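Local coordinates for protein putative nucleoside-diphosphate-sugar epimerase (Staphylococcus aureus subsp. aureus, PDB 3E48) that is of unknown function but probably binds a nicotinamide dinucleotide in a Rossmann fold and may act on nucleoside-diphosphate sugars, at residues V98-D109 against I133-M142; Y200-L211 against Q269-L277. All coordinates share one frame; numbering follows the deposited sequence.

Interaction 1 lies in the core: segments 98-109 and 133-142 carry two neighbouring parallel strands of the main sheet and bury 1116 Å² between them, and most of the residues that touch are buried. Interaction 2 sits further out, about 18 Å between its centre and that of the chain against 11 Å, and buries 502 Å². The two contacts, 25 Å apart between centres, are tied through one sheet, because strand 134-143 pairs with strand 194-203, whose end opens the segment 200-211. Chemistry follows place: a backbone ladder with a salt bridge at its far end in interaction 1, tyrosine hydroxyls and leucine-isoleucine packing between secondary elements in interaction 2.

Interaction 1 (V98-D109 against I133-M142); sequences VAHIIFIGYYAD and IDYTYVRMAM
Phe103 lays its ring beside that of Tyr137, the planes only 12° apart but slid so far that the centroids are 5.2 Å apart and overlap is slight. Both side chains leave the same face because their residues are paired across the ladder; with CG anti to the backbone N in each (chi1 -170° for Phe103) they run side by side. Beneath them strands 100-106 and 134-140 run parallel in a beta-alpha-beta unit with helix 118-131, the crossover of a Rossmann fold. The ladder alternates, as in Phe103 N to Thr136 O, 2.9 Å, and Val138 N to Phe103 O, 2.9 Å. On the face of Ile104 and Val138, Ile104 CD1 meets Val138 CB at 4.0 Å. Beyond Met140, Ala141 CA makes a CH-pi contact, centrally over the Tyr107 ring, 3.5 Å from its centroid. Arg139 holds Asp109 side-on, NE to OD2 at 2.9 Å and NH2 to OD1 at 3.0 Å, each oxygen met on its syn side, though from somewhat out of the carboxylate plane. Gln257 also takes a bond from NH2. A water joins Asp109 OD2 with Tyr137 OH and Tyr106 O. Two guanidinium bonds and this water fix the carboxylate's rotation and tie the loop after strand 100-106 to the neighbouring strand.

Interaction 2 (Y200-L211 against Q269-L277); sequences YSYDMKELAAIL and QPQTLQSFL
The Tyr200 ring has Thr272 CG2 over one face in a CH-pi contact, 4.1 Å from the centroid and 27° off the normal, while Pro270 O lies at its edge, in plane. There Tyr200 OH donates to Pro270 O at 2.5 Å, the donor tilted 28° from the carbonyl plane. Against the Tyr202 ring, the carbonyl carbon of Tyr200 lies over one face, offset toward the rim, and a water sits at the edge in plane, 2.6 Å from Tyr202 OH. That hydroxyl also accepts from Leu273 N at 3.1 Å, and the N-H points almost straight at it (173°). Strand 194-203 passes into helix 204-215; Tyr200 reaches the loop leading to helix 273-277 and Tyr202 the first turn of that helix. Asp203 and Glu206 fit a capping box, though the position of Asp203 OD2 is less certain, and Thr272 OG1 caps the other helix by accepting from Ser275 N. Between helical segments 204-211 and 273-277, whose axes come within 10.5 Å, the packing is aliphatic. Leu207 CD2 meets Leu273 CD2 at 3.6 Å, the side chains crossing at about a right angle, and Ile210 CG2 packs on Leu273 CG. Ile210 CD1 reaches Gln274 CG at 3.5 Å. Leu211 CD2 touches Leu277 CD1, and helix 147-157 packs against both of these leucines.

Interaction 1 (V98-D109 against I133-M142)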
loop_
_atom_site.group_PDB
_atom_site.type_symbol
_atom_site.label_atom_id
_atom_site.label_comp_id
_atom_site.label_asym_id
_atom_site.label_seq_id
_atom_site.Cartn_x
_atom_site.Cartn_y
_atom_site.Cartn_z
ATOM N N VAL B 98 -23.216 -4.952 -3.697
ATOM C CA VAL B 98 -22.985 -4.590 -2.304
ATOM C C VAL B 98 -22.726 -3.079 -2.291
ATOM O O VAL B 98 -21.879 -2.586 -3.033
ATOM C CB VAL B 98 -21.763 -5.341 -1.742
ATOM C CG1 VAL B 98 -21.464 -4.874 -0.318
ATOM C CG2 VAL B 98 -22.031 -6.842 -1.768
ATOM N N ALA B 99 -23.456 -2.358 -1.445
ATOM C CA ALA B 99 -23.352 -0.905 -1.369
ATOM C C ALA B 99 -22.276 -0.345 -0.456
ATOM O O ALA B 99 -21.863 0.803 -0.620
ATOM C CB ALA B 99 -24.700 -0.319 -0.970
ATOM N N HIS B 100 -21.825 -1.133 0.510
ATOM C CA HIS B 100 -20.816 -0.631 1.425
ATOM C C HIS B 100 -19.920 -1.735 1.947
ATOM O O HIS B 100 -20.374 -2.851 2.200
ATOM C CB HIS B 100 -21.500 0.092 2.591
ATOM C CG HIS B 100 -20.592 1.016 3.336
ATOM N ND1 HIS B 100 -19.730 0.581 4.316
ATOM C CD2 HIS B 100 -20.371 2.347 3.202
ATOM C CE1 HIS B 100 -19.015 1.601 4.756
ATOM N NE2 HIS B 100 -19.384 2.684 4.097
ATOM N N ILE B 101 -18.641 -1.416 2.106
ATOM C CA ILE B 101 -17.672 -2.378 2.609
ATOM C C ILE B 101 -16.961 -1.804 3.829
ATOM O O ILE B 101 -16.465 -0.682 3.792
ATOM C CB ILE B 101 -16.586 -2.713 1.552
ATOM C CG1 ILE B 101 -17.203 -3.492 0.383
ATOM C CG2 ILE B 101 -15.461 -3.521 2.204
ATOM C CD1 ILE B 101 -16.266 -3.658 -0.811
ATOM N N ILE B 102 -16.948 -2.564 4.919
ATOM C CA ILE B 102 -16.238 -2.152 6.120
ATOM C C ILE B 102 -15.033 -3.087 6.113
ATOM O O ILE B 102 -15.183 -4.298 6.266
ATOM C CB ILE B 102 -17.086 -2.366 7.394
ATOM C CG1 ILE B 102 -18.343 -1.490 7.326
ATOM C CG2 ILE B 102 -16.257 -2.023 8.636
ATOM C CD1 ILE B 102 -19.320 -1.674 8.488
ATOM N N PHE B 103 -13.846 -2.526 5.900
ATOM C CA PHE B 103 -12.624 -3.324 5.821
ATOM C C PHE B 103 -11.811 -3.236 7.103
ATOM O O PHE B 103 -11.482 -2.146 7.559
ATOM C CB PHE B 103 -11.775 -2.847 4.637
ATOM C CG PHE B 103 -10.609 -3.740 4.319
ATOM C CD1 PHE B 103 -10.697 -4.686 3.305
ATOM C CD2 PHE B 103 -9.422 -3.634 5.030
ATOM C CE1 PHE B 103 -9.613 -5.519 2.998
ATOM C CE2 PHE B 103 -8.327 -4.463 4.733
ATOM C CZ PHE B 103 -8.428 -5.405 3.716
ATOM N N ILE B 104 -11.495 -4.390 7.686
ATOM C CA ILE B 104 -10.719 -4.435 8.924
ATOM C C ILE B 104 -9.233 -4.634 8.618
ATOM O O ILE B 104 -8.784 -5.761 8.415
ATOM C CB ILE B 104 -11.184 -5.591 9.830
ATOM C CG1 ILE B 104 -12.699 -5.499 10.061
ATOM C CG2 ILE B 104 -10.422 -5.546 11.153
ATOM C CD1 ILE B 104 -13.155 -4.220 10.718
ATOM N N GLY B 105 -8.476 -3.541 8.605
ATOM C CA GLY B 105 -7.058 -3.624 8.310
ATOM C C GLY B 105 -6.156 -3.458 9.517
ATOM O O GLY B 105 -6.593 -3.006 10.573
ATOM N N TYR B 106 -4.888 -3.822 9.352
ATOM C CA TYR B 106 -3.893 -3.729 10.420
ATOM C C TYR B 106 -3.153 -2.393 10.328
ATOM O O TYR B 106 -2.904 -1.901 9.229
ATOM C CB TYR B 106 -2.916 -4.898 10.289
ATOM C CG TYR B 106 -1.986 -5.087 11.464
ATOM C CD1 TYR B 106 -2.471 -5.067 12.774
ATOM C CD2 TYR B 106 -0.628 -5.334 11.266
ATOM C CE1 TYR B 106 -1.629 -5.288 13.858
ATOM C CE2 TYR B 106 0.223 -5.560 12.344
ATOM C CZ TYR B 106 -0.286 -5.536 13.638
ATOM O OH TYR B 106 0.549 -5.761 14.705
ATOM N N TYR B 107 -2.780 -1.821 11.473
ATOM C CA TYR B 107 -2.109 -0.521 11.488
ATOM C C TYR B 107 -0.656 -0.454 11.003
ATOM O O TYR B 107 -0.106 0.637 10.876
ATOM C CB TYR B 107 -2.212 0.128 12.880
ATOM C CG TYR B 107 -1.349 -0.444 13.998
ATOM C CD1 TYR B 107 -1.042 0.340 15.111
ATOM C CD2 TYR B 107 -0.883 -1.757 13.975
ATOM C CE1 TYR B 107 -0.295 -0.166 16.178
ATOM C CE2 TYR B 107 -0.133 -2.275 15.046
ATOM C CZ TYR B 107 0.156 -1.471 16.141
ATOM O OH TYR B 107 0.898 -1.976 17.189
ATOM N N ALA B 108 -0.039 -1.598 10.727
ATOM C CA ALA B 108 1.349 -1.616 10.246
ATOM C C ALA B 108 1.276 -1.518 8.729
ATOM O O ALA B 108 1.573 -2.477 8.013
ATOM C CB ALA B 108 2.032 -2.914 10.668
ATOM N N ASP B 109 0.888 -0.339 8.249
ATOM C CA ASP B 109 0.689 -0.135 6.822
ATOM C C ASP B 109 1.271 1.131 6.190
ATOM O O ASP B 109 0.863 1.505 5.090
ATOM C CB ASP B 109 -0.815 -0.183 6.531
ATOM C CG ASP B 109 -1.580 0.953 7.196
ATOM O OD1 ASP B 109 -0.961 1.781 7.905
ATOM O OD2 ASP B 109 -2.818 1.022 7.014
ATOM N N ILE B 133 -16.735 2.111 -4.694
ATOM C CA ILE B 133 -17.705 1.568 -3.753
ATOM C C ILE B 133 -17.528 2.296 -2.424
ATOM O O ILE B 133 -16.400 2.566 -2.013
ATOM C CB ILE B 133 -17.460 0.061 -3.542
ATOM C CG1 ILE B 133 -17.461 -0.645 -4.898
ATOM C CG2 ILE B 133 -18.517 -0.523 -2.612
ATOM C CD1 ILE B 133 -17.079 -2.107 -4.835
ATOM N N ASP B 134 -18.635 2.634 -1.765
ATOM C CA ASP B 134 -18.554 3.316 -0.479
ATOM C C ASP B 134 -17.875 2.359 0.498
ATOM O O ASP B 134 -18.163 1.163 0.500
ATOM C CB ASP B 134 -19.951 3.665 0.056
ATOM C CG ASP B 134 -20.649 4.742 -0.758
ATOM O OD1 ASP B 134 -19.960 5.536 -1.437
ATOM O OD2 ASP B 134 -21.897 4.808 -0.698
ATOM N N TYR B 135 -16.972 2.870 1.327
ATOM C CA TYR B 135 -16.303 2.002 2.281
ATOM C C TYR B 135 -15.837 2.729 3.536
ATOM O O TYR B 135 -15.708 3.955 3.559
ATOM C CB TYR B 135 -15.109 1.279 1.627
ATOM C CG TYR B 135 -13.936 2.176 1.290
ATOM C CD1 TYR B 135 -13.977 3.031 0.189
ATOM C CD2 TYR B 135 -12.793 2.184 2.092
ATOM C CE1 TYR B 135 -12.904 3.878 -0.102
ATOM C CE2 TYR B 135 -11.721 3.022 1.809
ATOM C CZ TYR B 135 -11.783 3.867 0.716
ATOM O OH TYR B 135 -10.727 4.713 0.457
ATOM N N THR B 136 -15.596 1.941 4.576
ATOM C CA THR B 136 -15.132 2.433 5.867
ATOM C C THR B 136 -13.897 1.601 6.152
ATOM O O THR B 136 -13.975 0.375 6.218
ATOM C CB THR B 136 -16.198 2.187 6.960
ATOM O OG1 THR B 136 -17.418 2.842 6.585
ATOM C CG2 THR B 136 -15.738 2.734 8.304
ATOM N N TYR B 137 -12.753 2.260 6.289
ATOM C CA TYR B 137 -11.508 1.547 6.539
ATOM C C TYR B 137 -11.158 1.639 8.022
ATOM O O TYR B 137 -10.890 2.720 8.552
ATOM C CB TYR B 137 -10.397 2.132 5.660
ATOM C CG TYR B 137 -9.232 1.195 5.464
ATOM C CD1 TYR B 137 -8.178 1.160 6.374
ATOM C CD2 TYR B 137 -9.213 0.292 4.400
ATOM C CE1 TYR B 137 -7.133 0.243 6.235
ATOM C CE2 TYR B 137 -8.173 -0.630 4.252
ATOM C CZ TYR B 137 -7.141 -0.647 5.175
ATOM O OH TYR B 137 -6.117 -1.555 5.051
ATOM N N VAL B 138 -11.185 0.489 8.687
ATOM C CA VAL B 138 -10.909 0.416 10.115
ATOM C C VAL B 138 -9.545 -0.202 10.366
ATOM O O VAL B 138 -9.330 -1.367 10.065
ATOM C CB VAL B 138 -11.978 -0.442 10.827
ATOM C CG1 VAL B 138 -11.721 -0.465 12.329
ATOM C CG2 VAL B 138 -13.364 0.102 10.517
ATOM N N ARG B 139 -8.616 0.570 10.914
ATOM C CA ARG B 139 -7.290 0.035 11.189
ATOM C C ARG B 139 -7.212 -0.359 12.659
ATOM O O ARG B 139 -7.687 0.372 13.526
ATOM C CB ARG B 139 -6.224 1.079 10.831
ATOM C CG ARG B 139 -6.164 1.346 9.326
ATOM C CD ARG B 139 -5.401 2.620 8.959
ATOM N NE ARG B 139 -3.972 2.525 9.240
ATOM C CZ ARG B 139 -3.362 3.167 10.229
ATOM N NH1 ARG B 139 -4.056 3.958 11.038
ATOM N NH2 ARG B 139 -2.055 3.020 10.408
HETATM N N MSE B 140 -6.644 -1.525 12.940
HETATM C CA MSE B 140 -6.537 -1.974 14.321
HETATM C C MSE B 140 -5.091 -2.071 14.795
HETATM O O MSE B 140 -4.177 -2.311 13.997
HETATM C CB MSE B 140 -7.229 -3.334 14.487
HETATM C CG MSE B 140 -6.554 -4.475 13.750
HETATM SE SE MSE B 140 -7.605 -6.115 13.759
HETATM C CE MSE B 140 -7.250 -6.666 11.946
ATOM N N ALA B 141 -4.893 -1.871 16.098
ATOM C CA ALA B 141 -3.568 -1.967 16.706
ATOM C C ALA B 141 -3.273 -3.450 16.948
ATOM O O ALA B 141 -4.046 -4.306 16.520
ATOM C CB ALA B 141 -3.532 -1.180 18.018
HETATM N N MSE B 142 -2.169 -3.753 17.629
HETATM C CA MSE B 142 -1.767 -5.141 17.883
HETATM C C MSE B 142 -2.571 -5.868 18.969
HETATM O O MSE B 142 -2.767 -5.345 20.061
HETATM C CB MSE B 142 -0.272 -5.187 18.237
HETATM C CG MSE B 142 0.327 -6.591 18.249
HETATM SE SE MSE B 142 2.216 -6.614 18.714
HETATM C CE MSE B 142 2.938 -5.710 17.156
HETATM O O HOH W 1 -21.273 2.127 -3.032
HETATM O O HOH W 2 -4.241 -1.273 7.023
#

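Interaction 2 (Y200-L211 against Q269-L277)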
loop_
_atom_site.group_PDB
_atom_site.type_symbol
_atom_site.label_atom_id
_atom_site.label_comp_id
_atom_site.label_asym_id
_atom_site.label_seq_id
_atom_site.Cartn_x
_atom_site.Cartn_y
_atom_site.Cartn_z
ATOM N N TYR B 200 -3.506 0.879 24.252
ATOM C CA TYR B 200 -2.441 1.530 25.007
ATOM C C TYR B 200 -1.073 1.198 24.427
ATOM O O TYR B 200 -0.826 0.072 23.990
ATOM C CB TYR B 200 -2.474 1.110 26.482
ATOM C CG TYR B 200 -3.790 1.407 27.157
ATOM C CD1 TYR B 200 -4.828 0.477 27.134
ATOM C CD2 TYR B 200 -4.023 2.647 27.764
ATOM C CE1 TYR B 200 -6.066 0.772 27.689
ATOM C CE2 TYR B 200 -5.260 2.952 28.324
ATOM C CZ TYR B 200 -6.276 2.011 28.281
ATOM O OH TYR B 200 -7.511 2.310 28.804
ATOM N N SER B 201 -0.186 2.190 24.424
ATOM C CA SER B 201 1.171 2.006 23.917
ATOM C C SER B 201 2.098 1.696 25.081
ATOM O O SER B 201 2.089 2.388 26.106
ATOM C CB SER B 201 1.662 3.268 23.200
ATOM O OG SER B 201 0.917 3.516 22.019
ATOM N N TYR B 202 2.892 0.648 24.913
ATOM C CA TYR B 202 3.836 0.213 25.933
ATOM C C TYR B 202 5.195 -0.014 25.296
ATOM O O TYR B 202 5.279 -0.582 24.205
ATOM C CB TYR B 202 3.400 -1.125 26.533
ATOM C CG TYR B 202 2.006 -1.170 27.116
ATOM C CD1 TYR B 202 1.684 -0.457 28.271
ATOM C CD2 TYR B 202 1.020 -1.981 26.546
ATOM C CE1 TYR B 202 0.421 -0.557 28.849
ATOM C CE2 TYR B 202 -0.244 -2.085 27.115
ATOM C CZ TYR B 202 -0.537 -1.374 28.268
ATOM O OH TYR B 202 -1.780 -1.487 28.845
ATOM N N ASP B 203 6.259 0.430 25.955
ATOM C CA ASP B 203 7.581 0.153 25.423
ATOM C C ASP B 203 7.787 -1.275 25.920
ATOM O O ASP B 203 7.029 -1.740 26.772
ATOM C CB ASP B 203 8.634 1.113 25.998
ATOM C CG ASP B 203 8.748 1.035 27.504
ATOM O OD1 ASP B 203 9.600 1.753 28.061
ATOM O OD2 ASP B 203 7.992 0.265 28.131
HETATM N N MSE B 204 8.781 -1.984 25.404
HETATM C CA MSE B 204 8.974 -3.366 25.831
HETATM C C MSE B 204 9.365 -3.514 27.297
HETATM O O MSE B 204 9.193 -4.581 27.889
HETATM C CB MSE B 204 10.001 -4.056 24.937
HETATM C CG MSE B 204 9.553 -4.193 23.483
HETATM SE SE MSE B 204 7.846 -5.114 23.276
HETATM C CE MSE B 204 6.652 -3.584 23.261
ATOM N N LYS B 205 9.886 -2.444 27.884
ATOM C CA LYS B 205 10.291 -2.476 29.282
ATOM C C LYS B 205 9.047 -2.512 30.171
ATOM O O LYS B 205 8.985 -3.276 31.138
ATOM C CB LYS B 205 11.145 -1.246 29.595
ATOM C CG LYS B 205 12.027 -1.392 30.815
ATOM C CD LYS B 205 13.011 -0.235 30.914
ATOM C CE LYS B 205 13.975 -0.217 29.734
ATOM N NZ LYS B 205 14.828 -1.438 29.684
ATOM N N GLU B 206 8.054 -1.690 29.840
ATOM C CA GLU B 206 6.810 -1.655 30.610
ATOM C C GLU B 206 6.047 -2.957 30.396
ATOM O O GLU B 206 5.427 -3.485 31.318
ATOM C CB GLU B 206 5.928 -0.483 30.172
ATOM C CG GLU B 206 6.493 0.885 30.497
ATOM C CD GLU B 206 5.688 1.999 29.860
ATOM O OE1 GLU B 206 5.524 1.976 28.621
ATOM O OE2 GLU B 206 5.226 2.901 30.592
ATOM N N LEU B 207 6.091 -3.469 29.171
ATOM C CA LEU B 207 5.397 -4.709 28.865
ATOM C C LEU B 207 5.941 -5.818 29.766
ATOM O O LEU B 207 5.180 -6.585 30.352
ATOM C CB LEU B 207 5.604 -5.097 27.399
ATOM C CG LEU B 207 4.427 -5.757 26.676
ATOM C CD1 LEU B 207 4.932 -6.339 25.367
ATOM C CD2 LEU B 207 3.799 -6.848 27.524
ATOM N N ALA B 208 7.263 -5.898 29.876
ATOM C CA ALA B 208 7.885 -6.921 30.706
ATOM C C ALA B 208 7.477 -6.763 32.173
ATOM O O ALA B 208 7.214 -7.752 32.857
ATOM C CB ALA B 208 9.407 -6.856 30.567
ATOM N N ALA B 209 7.423 -5.522 32.647
ATOM C CA ALA B 209 7.041 -5.249 34.033
ATOM C C ALA B 209 5.598 -5.688 34.291
ATOM O O ALA B 209 5.289 -6.241 35.344
ATOM C CB ALA B 209 7.207 -3.762 34.342
ATOM N N ILE B 210 4.720 -5.439 33.320
ATOM C CA ILE B 210 3.315 -5.824 33.426
ATOM C C ILE B 210 3.192 -7.342 33.519
ATOM O O ILE B 210 2.504 -7.875 34.395
ATOM C CB ILE B 210 2.502 -5.367 32.186
ATOM C CG1 ILE B 210 2.529 -3.845 32.069
ATOM C CG2 ILE B 210 1.063 -5.858 32.292
ATOM C CD1 ILE B 210 1.814 -3.149 33.185
ATOM N N LEU B 211 3.852 -8.032 32.595
ATOM C CA LEU B 211 3.819 -9.488 32.557
ATOM C C LEU B 211 4.443 -10.082 33.817
ATOM O O LEU B 211 3.996 -11.120 34.305
ATOM C CB LEU B 211 4.552 -9.991 31.309
ATOM C CG LEU B 211 3.967 -9.505 29.975
ATOM C CD1 LEU B 211 4.919 -9.835 28.827
ATOM C CD2 LEU B 211 2.606 -10.144 29.753
ATOM N N GLN B 269 -13.455 3.485 27.882
ATOM C CA GLN B 269 -12.002 3.394 27.828
ATOM C C GLN B 269 -11.605 1.979 27.420
ATOM O O GLN B 269 -12.248 1.011 27.823
ATOM C CB GLN B 269 -11.408 3.700 29.206
ATOM C CG GLN B 269 -11.655 5.114 29.717
ATOM C CD GLN B 269 -10.840 6.151 28.972
ATOM O OE1 GLN B 269 -9.623 6.022 28.845
ATOM N NE2 GLN B 269 -11.503 7.192 28.487
ATOM N N PRO B 270 -10.553 1.839 26.602
ATOM C CA PRO B 270 -10.139 0.490 26.201
ATOM C C PRO B 270 -9.577 -0.246 27.412
ATOM O O PRO B 270 -9.103 0.385 28.355
ATOM C CB PRO B 270 -9.077 0.757 25.133
ATOM C CG PRO B 270 -8.509 2.082 25.535
ATOM C CD PRO B 270 -9.750 2.862 25.913
ATOM N N GLN B 271 -9.644 -1.572 27.394
ATOM C CA GLN B 271 -9.131 -2.361 28.502
ATOM C C GLN B 271 -7.606 -2.394 28.488
ATOM O O GLN B 271 -6.991 -2.636 27.449
ATOM C CB GLN B 271 -9.670 -3.790 28.437
ATOM C CG GLN B 271 -9.331 -4.604 29.671
ATOM C CD GLN B 271 -9.904 -6.006 29.631
ATOM O OE1 GLN B 271 -10.027 -6.667 30.666
ATOM N NE2 GLN B 271 -10.249 -6.474 28.437
ATOM N N THR B 272 -7.001 -2.141 29.645
ATOM C CA THR B 272 -5.547 -2.150 29.782
ATOM C C THR B 272 -5.035 -3.581 29.769
ATOM O O THR B 272 -5.798 -4.523 29.993
ATOM C CB THR B 272 -5.113 -1.540 31.120
ATOM O OG1 THR B 272 -5.578 -2.382 32.187
ATOM C CG2 THR B 272 -5.688 -0.148 31.287
ATOM N N LEU B 273 -3.741 -3.752 29.521
ATOM C CA LEU B 273 -3.170 -5.094 29.518
ATOM C C LEU B 273 -3.271 -5.710 30.917
ATOM O O LEU B 273 -3.600 -6.890 31.064
ATOM C CB LEU B 273 -1.706 -5.062 29.067
ATOM C CG LEU B 273 -0.949 -6.394 29.098
ATOM C CD1 LEU B 273 -1.691 -7.449 28.284
ATOM C CD2 LEU B 273 0.446 -6.185 28.538
ATOM N N GLN B 274 -2.993 -4.903 31.937
ATOM C CA GLN B 274 -3.053 -5.360 33.326
ATOM C C GLN B 274 -4.427 -5.956 33.628
ATOM O O GLN B 274 -4.543 -7.038 34.206
ATOM C CB GLN B 274 -2.798 -4.194 34.290
ATOM C CG GLN B 274 -1.525 -3.391 34.042
ATOM C CD GLN B 274 -1.725 -2.239 33.065
ATOM O OE1 GLN B 274 -1.876 -2.445 31.860
ATOM N NE2 GLN B 274 -1.729 -1.015 33.590
ATOM N N SER B 275 -5.465 -5.228 33.235
ATOM C CA SER B 275 -6.842 -5.654 33.444
ATOM C C SER B 275 -7.154 -6.919 32.652
ATOM O O SER B 275 -7.809 -7.836 33.152
ATOM C CB SER B 275 -7.796 -4.537 33.022
ATOM O OG SER B 275 -9.145 -4.956 33.100
ATOM N N PHE B 276 -6.681 -6.960 31.410
ATOM C CA PHE B 276 -6.905 -8.101 30.537
ATOM C C PHE B 276 -6.321 -9.379 31.123
ATOM O O PHE B 276 -6.963 -10.429 31.111
ATOM C CB PHE B 276 -6.290 -7.826 29.162
ATOM C CG PHE B 276 -6.413 -8.971 28.200
ATOM C CD1 PHE B 276 -7.664 -9.434 27.805
ATOM C CD2 PHE B 276 -5.277 -9.592 27.692
ATOM C CE1 PHE B 276 -7.782 -10.498 26.915
ATOM C CE2 PHE B 276 -5.384 -10.657 26.801
ATOM C CZ PHE B 276 -6.639 -11.111 26.413
ATOM N N LEU B 277 -5.102 -9.286 31.639
ATOM C CA LEU B 277 -4.441 -10.441 32.230
ATOM C C LEU B 277 -5.075 -10.820 33.567
ATOM O O LEU B 277 -5.094 -11.992 33.940
ATOM C CB LEU B 277 -2.953 -10.147 32.426
ATOM C CG LEU B 277 -2.146 -9.862 31.155
ATOM C CD1 LEU B 277 -0.717 -9.533 31.543
ATOM C CD2 LEU B 277 -2.189 -11.060 30.218
HETATM O O HOH W 3 -1.997 0.404 30.573
#